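Local coordinates for protein NADP-dependent glyceraldehyde-3-phosphate dehydrogenase (Bacillus halodurans, PDB 3PRL) that probably oxidises glyceraldehyde 3-phosphate with NADP+ as coenzyme, without phosphorylating it, as a member of the aldehyde dehydrogenase family, at residues L226-G231 with S248-M253; V110-D115 with G447-P452. All blocks are in the same frame, centred on the assembly; numbering follows the deposited sequence.

Contact 1. Residues L226-G231 with S248-M253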
loop_
_atom_site.group_PDB
_atom_site.type_symbol
_atom_site.label_atom_id
_atom_site.label_comp_id
_atom_site.label_asym_id
_atom_site.label_seq_id
_atom_site.Cartn_x
_atom_site.Cartn_y
_atom_site.Cartn_z
ATOM N N LEU D 226 24.103 19.249 -21.678
ATOM C CA LEU D 226 23.148 19.047 -20.597
ATOM C C LEU D 226 23.049 17.573 -20.236
ATOM O O LEU D 226 23.265 17.197 -19.092
ATOM C CB LEU D 226 21.768 19.566 -20.984
ATOM C CG LEU D 226 21.500 21.069 -20.979
ATOM C CD1 LEU D 226 20.440 21.412 -22.018
ATOM C CD2 LEU D 226 21.063 21.524 -19.601
ATOM N N VAL D 227 22.741 16.751 -21.232
ATOM C CA VAL D 227 22.482 15.329 -21.058
ATOM C C VAL D 227 23.696 14.572 -20.510
ATOM O O VAL D 227 23.540 13.553 -19.828
ATOM C CB VAL D 227 21.915 14.730 -22.386
ATOM C CG1 VAL D 227 22.421 13.339 -22.683
ATOM C CG2 VAL D 227 20.402 14.758 -22.357
ATOM N N GLU D 228 24.884 15.115 -20.780
ATOM C CA GLU D 228 26.166 14.559 -20.357
ATOM C C GLU D 228 26.703 15.118 -19.037
ATOM O O GLU D 228 27.778 14.733 -18.605
ATOM C CB GLU D 228 27.218 14.793 -21.452
ATOM C CG GLU D 228 26.985 14.019 -22.747
ATOM C CD GLU D 228 27.961 14.388 -23.875
ATOM O OE1 GLU D 228 28.682 15.408 -23.764
ATOM O OE2 GLU D 228 27.994 13.653 -24.891
ATOM N N HIS D 229 25.970 16.030 -18.404
ATOM C CA HIS D 229 26.485 16.769 -17.243
ATOM C C HIS D 229 26.465 15.985 -15.931
ATOM O O HIS D 229 25.384 15.602 -15.465
ATOM C CB HIS D 229 25.697 18.072 -17.058
ATOM C CG HIS D 229 26.510 19.184 -16.475
ATOM N ND1 HIS D 229 26.774 19.285 -15.128
ATOM C CD2 HIS D 229 27.110 20.246 -17.058
ATOM C CE1 HIS D 229 27.510 20.358 -14.906
ATOM N NE2 HIS D 229 27.729 20.959 -16.063
ATOM N N PRO D 230 27.654 15.779 -15.304
ATOM C CA PRO D 230 27.717 15.083 -14.018
ATOM C C PRO D 230 26.810 15.687 -12.935
ATOM O O PRO D 230 26.459 14.992 -11.979
ATOM C CB PRO D 230 29.198 15.198 -13.614
ATOM C CG PRO D 230 29.745 16.311 -14.434
ATOM C CD PRO D 230 28.986 16.258 -15.724
ATOM N N GLY D 231 26.416 16.953 -13.103
ATOM C CA GLY D 231 25.514 17.633 -12.159
ATOM C C GLY D 231 24.049 17.237 -12.229
ATOM O O GLY D 231 23.247 17.669 -11.404
ATOM N N SER D 248 19.456 8.606 -24.159
ATOM C CA SER D 248 19.733 7.350 -23.479
ATOM C C SER D 248 21.173 6.963 -23.763
ATOM O O SER D 248 21.914 6.602 -22.851
ATOM C CB SER D 248 18.745 6.256 -23.917
ATOM O OG SER D 248 18.989 5.011 -23.266
ATOM N N GLU D 249 21.571 7.095 -25.029
ATOM C CA GLU D 249 22.919 6.753 -25.473
ATOM C C GLU D 249 23.993 7.586 -24.774
ATOM O O GLU D 249 25.023 7.042 -24.354
ATOM C CB GLU D 249 23.028 6.896 -26.999
ATOM C CG GLU D 249 24.334 6.363 -27.614
ATOM C CD GLU D 249 24.712 7.072 -28.922
ATOM O OE1 GLU D 249 23.820 7.670 -29.576
ATOM O OE2 GLU D 249 25.904 7.027 -29.293
ATOM N N LYS D 250 23.765 8.898 -24.659
ATOM C CA LYS D 250 24.813 9.811 -24.181
ATOM C C LYS D 250 24.858 10.007 -22.663
ATOM O O LYS D 250 25.877 10.457 -22.130
ATOM C CB LYS D 250 24.771 11.171 -24.904
ATOM C CG LYS D 250 24.374 11.091 -26.381
ATOM C CD LYS D 250 25.201 11.960 -27.271
ATOM C CE LYS D 250 26.370 11.187 -27.867
ATOM N NZ LYS D 250 26.968 12.009 -28.946
ATOM N N ALA D 251 23.761 9.684 -21.976
ATOM C CA ALA D 251 23.737 9.764 -20.527
ATOM C C ALA D 251 24.231 8.468 -19.925
ATOM O O ALA D 251 24.126 7.394 -20.544
ATOM C CB ALA D 251 22.357 10.097 -20.006
ATOM N N LYS D 252 24.821 8.590 -18.737
ATOM C CA LYS D 252 25.243 7.427 -17.963
ATOM C C LYS D 252 25.029 7.663 -16.478
ATOM O O LYS D 252 24.987 8.814 -16.018
ATOM C CB LYS D 252 26.692 7.018 -18.273
ATOM C CG LYS D 252 27.814 7.864 -17.652
ATOM C CD LYS D 252 29.096 7.006 -17.549
ATOM C CE LYS D 252 30.317 7.794 -17.065
ATOM N NZ LYS D 252 30.337 7.995 -15.587
ATOM N N MET D 253 24.862 6.554 -15.759
ATOM C CA MET D 253 24.824 6.495 -14.291
ATOM C C MET D 253 23.654 7.199 -13.623
ATOM O O MET D 253 23.675 7.406 -12.394
ATOM C CB MET D 253 26.137 6.962 -13.672
ATOM C CG MET D 253 27.272 6.015 -13.897
ATOM S SD MET D 253 27.127 4.349 -13.192
ATOM C CE MET D 253 26.552 4.641 -11.502
#
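In the coenzyme-binding domain, the ends of two helices come together: Val227, the last residue of helix 223-227, and Glu228 just after it meet Lys250, the last of helix 241-250, and Ala251 just after it. The backbones come nearest just where both chains leave their helices, with Glu228 CA 5.4 Å from Ala251 CA. Val227 points at the other segment and lays its CG1 branch across the root of Lys250, 3.9 Å from CB, the two side chains crossing at about a right angle. The same methyl lies 4.2 Å from Ala251 CB, and that CB in turn touches the Val227 carbonyl, 3.7 Å from O. Val227 and Ala251 form the buried side of the contact, while Glu228 and Lys250 lie on the exposed side.

The strands flanking these helices follow the Rossmann order, 212-214, 182-186, 144-159, 234-238, 256-259, and helix 241-250 is the beta-alpha-beta crossover between the last two, which run parallel.

On that outer side, Glu228 keeps CG beside its own backbone N (chi1 -67°) and extends from there over the end of the neighbouring helix. Its CG rests 3.8 Å from Lys250 O, and OE2 lies against the lysine's aliphatic chain, 4.0 Å from CD. Lys250 bends at chi2 and chi3, leaving NZ 4.5 Å from Glu228 OE2. That is beyond a salt bridge, so the opposite charges probably attract only loosely. Within 226-231, Gly231 N donates to His229 ND1, close to the ring plane, at 3.1 Å. Lys250 also reaches close to Asp224, which binds NADP+, although the coenzyme is absent from this chain of the model, and Ser248 OG bonds to Met253 N of the second subunit.

Contact 2. Residues V110-D115 with G447-P452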
loop_
_atom_site.group_PDB
_atom_site.type_symbol
_atom_site.label_atom_id
_atom_site.label_comp_id
_atom_site.label_asym_id
_atom_site.label_seq_id
_atom_site.Cartn_x
_atom_site.Cartn_y
_atom_site.Cartn_z
ATOM N N VAL D 110 -3.772 24.827 -20.219
ATOM C CA VAL D 110 -3.459 25.540 -18.976
ATOM C C VAL D 110 -4.367 25.083 -17.807
ATOM O O VAL D 110 -3.874 24.884 -16.699
ATOM C CB VAL D 110 -3.530 27.094 -19.131
ATOM C CG1 VAL D 110 -2.891 27.791 -17.935
ATOM C CG2 VAL D 110 -2.875 27.564 -20.438
ATOM N N SER D 111 -5.672 24.921 -18.060
ATOM C CA SER D 111 -6.623 24.461 -17.019
ATOM C C SER D 111 -6.200 23.112 -16.480
ATOM O O SER D 111 -6.095 22.921 -15.265
ATOM C CB SER D 111 -8.049 24.318 -17.552
ATOM O OG SER D 111 -8.540 25.528 -18.067
ATOM N N ARG D 112 -5.952 22.185 -17.401
ATOM C CA ARG D 112 -5.608 20.820 -17.035
ATOM C C ARG D 112 -4.274 20.808 -16.295
ATOM O O ARG D 112 -4.097 20.020 -15.374
ATOM C CB ARG D 112 -5.584 19.895 -18.264
ATOM C CG ARG D 112 -5.343 18.410 -17.938
ATOM C CD ARG D 112 -5.641 17.480 -19.131
ATOM N NE ARG D 112 -4.793 16.288 -19.112
ATOM C CZ ARG D 112 -4.723 15.377 -20.089
ATOM N NH1 ARG D 112 -5.461 15.503 -21.189
ATOM N NH2 ARG D 112 -3.903 14.333 -19.967
ATOM N N THR D 113 -3.355 21.691 -16.707
ATOM C CA THR D 113 -2.030 21.789 -16.095
ATOM C C THR D 113 -2.126 22.064 -14.588
ATOM O O THR D 113 -1.492 21.363 -13.789
ATOM C CB THR D 113 -1.117 22.843 -16.820
ATOM O OG1 THR D 113 -0.674 22.327 -18.080
ATOM C CG2 THR D 113 0.106 23.199 -15.996
ATOM N N ALA D 114 -2.924 23.070 -14.211
ATOM C CA ALA D 114 -3.144 23.411 -12.794
ATOM C C ALA D 114 -3.801 22.267 -12.045
ATOM O O ALA D 114 -3.524 22.036 -10.868
ATOM C CB ALA D 114 -3.972 24.700 -12.644
ATOM N N ASP D 115 -4.655 21.537 -12.748
ATOM C CA ASP D 115 -5.267 20.341 -12.201
ATOM C C ASP D 115 -4.235 19.254 -11.917
ATOM O O ASP D 115 -4.327 18.581 -10.881
ATOM C CB ASP D 115 -6.349 19.814 -13.132
ATOM C CG ASP D 115 -7.585 20.700 -13.158
ATOM O OD1 ASP D 115 -7.753 21.568 -12.262
ATOM O OD2 ASP D 115 -8.400 20.510 -14.078
ATOM N N GLY D 447 -4.395 10.704 -20.430
ATOM C CA GLY D 447 -5.179 10.857 -19.209
ATOM C C GLY D 447 -6.046 9.650 -18.876
ATOM O O GLY D 447 -5.875 8.576 -19.460
ATOM N N PRO D 448 -6.904 9.780 -17.850
ATOM C CA PRO D 448 -6.771 10.815 -16.820
ATOM C C PRO D 448 -5.389 10.680 -16.176
ATOM O O PRO D 448 -4.806 9.607 -16.192
ATOM C CB PRO D 448 -7.867 10.471 -15.805
ATOM C CG PRO D 448 -8.381 9.119 -16.166
ATOM C CD PRO D 448 -8.074 8.912 -17.632
ATOM N N ASP D 449 -4.866 11.755 -15.614
ATOM C CA ASP D 449 -3.447 11.801 -15.258
ATOM C C ASP D 449 -2.990 11.012 -14.020
ATOM O O ASP D 449 -1.800 10.863 -13.794
ATOM C CB ASP D 449 -2.982 13.254 -15.225
ATOM C CG ASP D 449 -3.101 13.906 -16.600
ATOM O OD1 ASP D 449 -4.015 14.730 -16.775
ATOM O OD2 ASP D 449 -2.326 13.536 -17.509
ATOM N N HIS D 450 -3.937 10.484 -13.249
ATOM C CA HIS D 450 -3.592 9.624 -12.121
ATOM C C HIS D 450 -3.326 8.190 -12.614
ATOM O O HIS D 450 -2.682 7.377 -11.931
ATOM C CB HIS D 450 -4.696 9.686 -11.059
ATOM C CG HIS D 450 -6.033 9.175 -11.520
ATOM N ND1 HIS D 450 -6.702 9.686 -12.610
ATOM C CD2 HIS D 450 -6.830 8.197 -11.022
ATOM C CE1 HIS D 450 -7.857 9.058 -12.759
ATOM N NE2 HIS D 450 -7.956 8.148 -11.806
ATOM N N PHE D 451 -3.830 7.892 -13.810
ATOM C CA PHE D 451 -3.515 6.642 -14.498
ATOM C C PHE D 451 -2.021 6.596 -14.812
ATOM O O PHE D 451 -1.463 7.594 -15.276
ATOM C CB PHE D 451 -4.330 6.539 -15.802
ATOM C CG PHE D 451 -5.785 6.182 -15.602
ATOM C CD1 PHE D 451 -6.391 6.247 -14.341
ATOM C CD2 PHE D 451 -6.560 5.798 -16.690
ATOM C CE1 PHE D 451 -7.756 5.929 -14.175
ATOM C CE2 PHE D 451 -7.915 5.484 -16.536
ATOM C CZ PHE D 451 -8.515 5.550 -15.277
ATOM N N PRO D 452 -1.371 5.428 -14.592
ATOM C CA PRO D 452 0.010 5.252 -15.023
ATOM C C PRO D 452 0.112 5.446 -16.529
ATOM O O PRO D 452 -0.766 4.990 -17.270
ATOM C CB PRO D 452 0.305 3.778 -14.691
ATOM C CG PRO D 452 -0.782 3.347 -13.786
ATOM C CD PRO D 452 -1.961 4.164 -14.117
#
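Arg112, on helix 103-124, and Asp449, in the loop between strands 437-440 and 460-461, reach toward each other from opposite directions and join in a salt bridge. The guanidinium grips the carboxylate side-on with two nitrogens. Arg112 NE donates to OD1 of Asp449 at 2.9 Å, bent and tilted from the guanidinium plane, on the syn side of that oxygen. The bond from Arg112 NH2 to Asp449 OD2, 3.0 Å long, is straighter at 166° and lies in the guanidinium plane. A weak third bond runs from NH2 to OD1. With the two planes 43° apart, the pairing is twisted, yet both carboxylate oxygens are engaged.

Arg112 sends CG anti to its own N (chi1 -175°) and stays extended until a bend at chi3. Arg112 NH2 also comes within 3.7 Å of Gly447 N, a contact without a hydrogen bond. Asp449 sits in a type I turn from Pro448 to Phe451, closed by Phe451 N bonding to Pro448 O at 3.1 Å, and a cis peptide bond precedes Pro448. Backbone hydrogen bonds with Ile466 fix the main chain of Asp449, while Asn167 of helix 167-178 packs on Arg112. His450 NE2 bonds to Lys133 O of the second subunit. The whole is a bidentate, side-on arginine-aspartate salt bridge, largely buried on its aspartate side, tying a helix to a distant loop of the aldehyde dehydrogenase fold.

Overall arrangement
The two contacts share no touching atoms: their centres lie about 29 Å apart and their nearest atoms about 20 Å. In sequence, contact 1 is nested inside the long loop that contact 2 closes; its segments are 17 residues apart at their closest ends, against 332 for contact 2. Contact 2 sits deeper, its centre about 11 Å from that of the chain against about 21 Å for contact 1. Each probably lies toward a different part of the working site. The side chain of Asp449 is about 9 Å from that of Glu259, the predicted active-site residue, whereas Val227 is about 8 Å from the NADP+-binding Thr243, side chain to side chain. Segments of both also meet the second subunit.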